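Local coordinates for protein putative acyl-CoA N-acyltransferase (Klebsiella pneumoniae subsp. pneumoniae, PDB 3LOD) that probably transfers acyl groups from acyl-CoA to an amine acceptor, as a putative N-acyltransferase of the GNAT family, at residues H120-I123 against A124-R128. Sequence-based numbering, arbitrary orientation.
Sequences HAAI and ALYTR
Thr127 turns its hydroxyl back along the helix onto the carbonyl of Ile123, one turn earlier, with OG1 2.6 Å from Ile123 O. The torsion that allows this sets OG1 beside Thr127's own backbone N and opposite its carbonyl carbon (chi1 -42°). Ile123 O is thereby gripped twice: Thr127 N donates at 3.1 Å from one face of the carbonyl plane, while OG1 donates from the other face, 35° out of that plane. Ile123 and Thr127 project in the same direction from successive turns, Ile123 CG2 lying 4.1 Å from Thr127 OG1.

Tyr126 lays its ring beside Ala122, one turn earlier. Ala122 O lies against one face of the ring, 3.1 Å from its plane and displaced toward the rim, while Ala122 CB touches CE2 of Tyr126 at 3.9 Å. The same carbonyl oxygen accepts the backbone bond from Tyr126 N. His120 O and Ala121 O bind Ala124 N and Leu125 N likewise, in the regular i to i+4 pattern of an alpha-helix.

Ile123, Tyr126 and Thr127 touch the sheet: Ile123 rests on Thr115 and Val147, the buried Tyr126 on Leu113 and Met149, and Thr127, at the margin, on Met149. Tyr126 also meets the ring of Tyr131. This is an alpha-helix laid on the sheet of the GNAT fold, packed on strands 110-116 and 146-152 and connecting strand 110-116 to strand 132-134.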
# COMPACT_ATOMS: atom_id res chain seq x y z
N HIS A 120 -11.39 -8.27 0.52
CA HIS A 120 -12.46 -7.56 1.18
C HIS A 120 -12.00 -6.61 2.30
O HIS A 120 -12.49 -5.48 2.41
CB HIS A 120 -13.52 -8.55 1.70
CG HIS A 120 -14.17 -9.35 0.61
ND1 HIS A 120 -13.91 -10.70 0.42
CD2 HIS A 120 -15.05 -9.00 -0.36
CE1 HIS A 120 -14.61 -11.14 -0.61
NE2 HIS A 120 -15.31 -10.13 -1.10
N ALA A 121 -11.08 -7.08 3.13
CA ALA A 121 -10.54 -6.21 4.18
C ALA A 121 -9.91 -4.93 3.61
O ALA A 121 -10.18 -3.82 4.09
CB ALA A 121 -9.56 -6.95 5.03
N ALA A 122 -9.13 -5.09 2.55
CA ALA A 122 -8.40 -3.98 2.01
C ALA A 122 -9.40 -3.09 1.39
O ALA A 122 -9.32 -1.89 1.52
CB ALA A 122 -7.44 -4.44 0.98
N ILE A 123 -10.34 -3.69 0.66
CA ILE A 123 -11.25 -2.88 -0.12
C ILE A 123 -12.05 -2.00 0.83
O ILE A 123 -12.27 -0.82 0.55
CB ILE A 123 -12.20 -3.74 -0.95
CG1 ILE A 123 -11.50 -4.28 -2.20
CG2 ILE A 123 -13.38 -2.90 -1.39
CD1 ILE A 123 -12.27 -5.41 -2.92
N ALA A 124 -12.47 -2.57 1.96
CA ALA A 124 -13.24 -1.80 2.94
C ALA A 124 -12.37 -0.73 3.61
O ALA A 124 -12.86 0.34 3.92
CB ALA A 124 -13.86 -2.69 3.97
N LEU A 125 -11.10 -1.04 3.86
CA LEU A 125 -10.23 -0.03 4.45
C LEU A 125 -10.15 1.20 3.51
O LEU A 125 -10.33 2.33 3.94
CB LEU A 125 -8.86 -0.60 4.71
CG LEU A 125 -7.80 0.49 4.91
CD1 LEU A 125 -8.02 1.15 6.24
CD2 LEU A 125 -6.47 -0.13 4.92
N TYR A 126 -9.96 0.98 2.21
CA TYR A 126 -9.84 2.12 1.35
C TYR A 126 -11.12 2.90 1.29
O TYR A 126 -11.05 4.12 1.29
CB TYR A 126 -9.42 1.72 -0.05
CG TYR A 126 -8.13 0.94 -0.05
CD1 TYR A 126 -6.98 1.39 0.65
CD2 TYR A 126 -8.05 -0.24 -0.76
CE1 TYR A 126 -5.81 0.62 0.68
CE2 TYR A 126 -6.87 -1.00 -0.76
CZ TYR A 126 -5.76 -0.57 -0.04
OH TYR A 126 -4.60 -1.37 -0.11
N THR A 127 -12.26 2.22 1.20
CA THR A 127 -13.59 2.84 1.15
C THR A 127 -13.86 3.71 2.38
O THR A 127 -14.37 4.82 2.25
CB THR A 127 -14.73 1.78 1.05
OG1 THR A 127 -14.33 0.77 0.12
CG2 THR A 127 -16.06 2.40 0.60
N ARG A 128 -13.51 3.20 3.56
CA ARG A 128 -13.61 3.94 4.82
C ARG A 128 -12.78 5.23 4.80
O ARG A 128 -13.01 6.13 5.61
CB ARG A 128 -13.15 3.08 6.01
CG ARG A 128 -14.25 2.35 6.79
CD ARG A 128 -13.67 1.56 7.97
NE ARG A 128 -13.17 0.22 7.59
CZ ARG A 128 -11.95 -0.28 7.84
NH1 ARG A 128 -11.00 0.42 8.49
NH2 ARG A 128 -11.65 -1.50 7.41